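Local coordinates for protein prophenoloxidase b (Marsupenaeus japonicus, PDB 3WKY) that is the inactive precursor of a type 3 copper phenoloxidase, an oxidoreductase that probably oxidises monophenols and o-diphenols once activated, at residues Thr324-Val329 with Pro416-Gly421. Sequence-based numbering, arbitrary orientation. Where two conformers were deposited one is given.
Sequences TDNPEV and PRQLSG. With NAG (2-acetamido-2-deoxy-beta-D-glucopyranose), chain E.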
ATOM      1  N   THR A 324     -24.816 -25.672 -24.329  1.00 16.02           N
ATOM      2  CA  THR A 324     -26.227 -25.276 -24.383  1.00 15.27           C
ATOM      3  C   THR A 324     -27.053 -26.073 -23.386  1.00 16.29           C
ATOM      4  O   THR A 324     -26.800 -27.264 -23.188  1.00 17.03           O
ATOM      5  CB  THR A 324     -26.811 -25.444 -25.822  1.00 21.20           C
ATOM      6  OG1 THR A 324     -28.173 -25.003 -25.840  1.00 19.38           O
ATOM      7  CG2 THR A 324     -26.755 -26.905 -26.280  1.00 20.96           C
ATOM      8  N   ASP A 325     -28.023 -25.422 -22.743  1.00 15.82           N
ATOM      9  CA  ASP A 325     -28.954 -26.141 -21.884  1.00 20.41           C
ATOM     10  C   ASP A 325     -30.259 -26.434 -22.640  1.00 16.89           C
ATOM     11  O   ASP A 325     -31.248 -26.852 -22.038  1.00 18.46           O
ATOM     12  CB  ASP A 325     -29.244 -25.379 -20.585  1.00 15.33           C
ATOM     13  CG  ASP A 325     -28.107 -25.496 -19.556  1.00 14.72           C
ATOM     14  OD1 ASP A 325     -27.031 -26.035 -19.898  1.00 16.65           O
ATOM     15  OD2 ASP A 325     -28.296 -25.045 -18.406  1.00 17.24           O
ATOM     16  N   ASN A 326     -30.234 -26.186 -23.951  1.00 17.15           N
ATOM     17  CA  ASN A 326     -31.276 -26.650 -24.887  1.00 21.02           C
ATOM     18  C   ASN A 326     -30.629 -27.672 -25.837  1.00 18.34           C
ATOM     19  O   ASN A 326     -30.516 -27.415 -27.035  1.00 23.93           O
ATOM     20  CB  ASN A 326     -31.795 -25.497 -25.767  1.00 20.88           C
ATOM     21  CG  ASN A 326     -32.675 -24.484 -25.024  1.00 18.00           C
ATOM     22  OD1 ASN A 326     -33.327 -24.789 -24.025  1.00 22.56           O
ATOM     23  ND2 ASN A 326     -32.720 -23.263 -25.556  1.00 19.21           N
ATOM     24  N   PRO A 327     -30.161 -28.817 -25.317  1.00 19.52           N
ATOM     25  CA  PRO A 327     -29.344 -29.662 -26.195  1.00 16.83           C
ATOM     26  C   PRO A 327     -30.162 -30.448 -27.226  1.00 23.54           C
ATOM     27  O   PRO A 327     -31.360 -30.641 -27.046  1.00 23.48           O
ATOM     28  CB  PRO A 327     -28.705 -30.651 -25.221  1.00 23.12           C
ATOM     29  CG  PRO A 327     -29.699 -30.767 -24.114  1.00 27.73           C
ATOM     30  CD  PRO A 327     -30.342 -29.418 -23.980  1.00 22.74           C
ATOM     31  N   GLU A 328     -29.501 -30.887 -28.291  1.00 22.72           N
ATOM     32  CA  GLU A 328     -30.073 -31.878 -29.196  1.00 28.73           C
ATOM     33  C   GLU A 328     -30.132 -33.205 -28.460  1.00 32.83           C
ATOM     34  O   GLU A 328     -29.435 -33.403 -27.460  1.00 24.10           O
ATOM     35  CB  GLU A 328     -29.189 -32.035 -30.432  1.00 26.64           C
ATOM     36  CG  GLU A 328     -29.124 -30.801 -31.315  1.00 32.18           C
ATOM     37  CD  GLU A 328     -28.111 -30.947 -32.430  1.00 39.62           C
ATOM     38  OE1 GLU A 328     -27.556 -32.050 -32.585  1.00 46.40           O
ATOM     39  OE2 GLU A 328     -27.866 -29.956 -33.148  1.00 41.57           O
ATOM     40  N   VAL A 329     -30.963 -34.119 -28.945  1.00 28.79           N
ATOM     41  CA  VAL A 329     -30.939 -35.480 -28.428  1.00 25.06           C
ATOM     42  C   VAL A 329     -29.530 -36.040 -28.595  1.00 24.79           C
ATOM     43  O   VAL A 329     -28.926 -35.912 -29.669  1.00 27.31           O
ATOM     44  CB  VAL A 329     -31.978 -36.376 -29.147  1.00 31.66           C
ATOM     45  CG1 VAL A 329     -31.793 -37.843 -28.761  1.00 25.90           C
ATOM     46  CG2 VAL A 329     -33.385 -35.902 -28.808  1.00 28.98           C
ATOM     47  N   PRO A 416     -42.297 -19.916 -24.459  1.00 22.01           N
ATOM     48  CA  PRO A 416     -43.638 -20.243 -23.962  1.00 21.53           C
ATOM     49  C   PRO A 416     -43.905 -21.746 -23.999  1.00 18.98           C
ATOM     50  O   PRO A 416     -44.451 -22.301 -23.043  1.00 22.35           O
ATOM     51  CB  PRO A 416     -44.555 -19.510 -24.946  1.00 24.41           C
ATOM     52  CG  PRO A 416     -43.751 -18.296 -25.333  1.00 27.65           C
ATOM     53  CD  PRO A 416     -42.313 -18.750 -25.368  1.00 28.02           C
ATOM     54  N   ARG A 417     -43.498 -22.402 -25.074  1.00 21.76           N
ATOM     55  CA  ARG A 417     -43.708 -23.839 -25.210  0.63 22.28           C
ATOM     56  C   ARG A 417     -42.936 -24.618 -24.147  1.00 25.02           C
ATOM     57  O   ARG A 417     -43.418 -25.626 -23.630  1.00 21.34           O
ATOM     58  CB  ARG A 417     -43.299 -24.310 -26.608  0.63 24.45           C
ATOM     59  CG  ARG A 417     -43.603 -25.774 -26.885  0.63 26.52           C
ATOM     60  CD  ARG A 417     -45.108 -26.039 -26.834  0.63 28.07           C
ATOM     61  NE  ARG A 417     -45.426 -27.460 -26.947  0.63 35.06           N
ATOM     62  CZ  ARG A 417     -45.643 -28.267 -25.911  0.63 31.58           C
ATOM     63  NH1 ARG A 417     -45.922 -29.546 -26.116  0.63 32.05           N
ATOM     64  NH2 ARG A 417     -45.574 -27.798 -24.669  0.63 31.60           N
ATOM     65  N   GLN A 418     -41.727 -24.154 -23.818  1.00 19.88           N
ATOM     66  CA  GLN A 418     -40.925 -24.837 -22.807  1.00 18.96           C
ATOM     67  C   GLN A 418     -41.501 -24.699 -21.400  1.00 22.25           C
ATOM     68  O   GLN A 418     -41.105 -25.441 -20.495  1.00 24.74           O
ATOM     69  CB  GLN A 418     -39.459 -24.339 -22.824  1.00 16.24           C
ATOM     70  CG  GLN A 418     -38.644 -24.847 -24.007  1.00 18.76           C
ATOM     71  CD  GLN A 418     -37.233 -24.298 -23.987  1.00 19.12           C
ATOM     72  OE1 GLN A 418     -37.037 -23.098 -23.813  1.00 18.25           O
ATOM     73  NE2 GLN A 418     -36.252 -25.167 -24.171  1.00 19.43           N
ATOM     74  N   LEU A 419     -42.428 -23.757 -21.211  1.00 18.77           N
ATOM     75  CA  LEU A 419     -43.000 -23.506 -19.885  1.00 17.42           C
ATOM     76  C   LEU A 419     -44.484 -23.885 -19.808  1.00 20.82           C
ATOM     77  O   LEU A 419     -45.065 -23.895 -18.730  1.00 23.35           O
ATOM     78  CB  LEU A 419     -42.871 -22.033 -19.495  1.00 19.00           C
ATOM     79  CG  LEU A 419     -41.441 -21.518 -19.313  1.00 19.00           C
ATOM     80  CD1 LEU A 419     -41.474 -20.016 -19.053  1.00 22.58           C
ATOM     81  CD2 LEU A 419     -40.776 -22.252 -18.159  1.00 19.18           C
ATOM     82  N   SER A 420     -45.072 -24.172 -20.959  1.00 20.59           N
ATOM     83  CA  SER A 420     -46.510 -24.443 -21.012  0.77 24.71           C
ATOM     84  C   SER A 420     -46.841 -25.822 -20.438  1.00 28.26           C
ATOM     85  O   SER A 420     -46.002 -26.717 -20.393  1.00 27.47           O
ATOM     86  CB  SER A 420     -47.028 -24.325 -22.445  0.77 26.39           C
ATOM     87  OG  SER A 420     -46.457 -25.325 -23.268  0.77 32.87           O
ATOM     88  N   GLY A 421     -48.079 -25.978 -19.974  1.00 26.39           N
ATOM     89  CA  GLY A 421     -48.505 -27.239 -19.386  1.00 24.25           C
ATOM     90  C   GLY A 421     -50.014 -27.410 -19.475  1.00 27.30           C
ATOM     91  O   GLY A 421     -50.743 -26.421 -19.545  1.00 25.36           O
TER
HETATM   92  C1  NAG E 701     -50.843 -31.466 -23.359  1.00 46.29           C
HETATM   93  C2  NAG E 701     -49.627 -30.792 -24.020  1.00 59.34           C
HETATM   94  C3  NAG E 701     -49.038 -31.501 -25.247  1.00 63.82           C
HETATM   95  C4  NAG E 701     -49.398 -32.976 -25.370  1.00 66.46           C
HETATM   96  C5  NAG E 701     -50.863 -33.158 -25.037  1.00 61.42           C
HETATM   97  C6  NAG E 701     -51.302 -34.599 -25.278  1.00 63.53           C
HETATM   98  C7  NAG E 701     -49.808 -28.358 -23.698  1.00 54.38           C
HETATM   99  C8  NAG E 701     -50.956 -27.394 -23.618  1.00 57.50           C
HETATM  100  N2  NAG E 701     -49.998 -29.448 -24.443  1.00 52.78           N
HETATM  101  O3  NAG E 701     -47.633 -31.385 -25.204  1.00 65.18           O
HETATM  102  O4  NAG E 701     -49.154 -33.429 -26.683  1.00 69.93           O
HETATM  103  O5  NAG E 701     -51.010 -32.834 -23.678  1.00 60.03           O
HETATM  104  O6  NAG E 701     -50.455 -35.471 -24.561  1.00 64.87           O
HETATM  105  O7  NAG E 701     -48.763 -28.109 -23.097  1.00 49.69           O
HETATM  106  O   HOH W   1     -35.034 -21.431 -24.589  1.00 18.14           O
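Q418 reaches across to N326, and the two side chains meet amide to amide. Q418 NE2 donates to N326 OD1 at 3.0 Å, with a nearly straight N-H...O angle of 163°. The acceptor lies in the amide plane of Q418, but the donor stands above the carbonyl plane of N326. The two amide planes are turned 56° apart. The Q418 chain is extended beyond CG (chi2 179°), which carries its amide to N326 in the loop 324-329. A water closes the second side of the pair: it accepts from N326 ND2 at 3.1 Å and donates to Q418 OE1 at 2.7 Å. N326 OD1 also accepts from R638, and Q418 OE1 from the backbone of T415. Q418 NE2 has a further acceptor, the backbone oxygen of L684 of the second subunit. At the base of N326, its backbone N donates to T324 OG1 at 3.0 Å, an ST turn. With an alanine here in place of Q418, N326 OD1 would probably keep R638 but lose its amide donor, the water its bridge to the second amide, and L684 O of the second subunit this one donor. The contact thus joins the loop 324-329, in the copper-containing region, to the short helix 416-419, in the Ig-like region, through a small, buried polar network, which fixes both amide orientations and extends to the subunit interface.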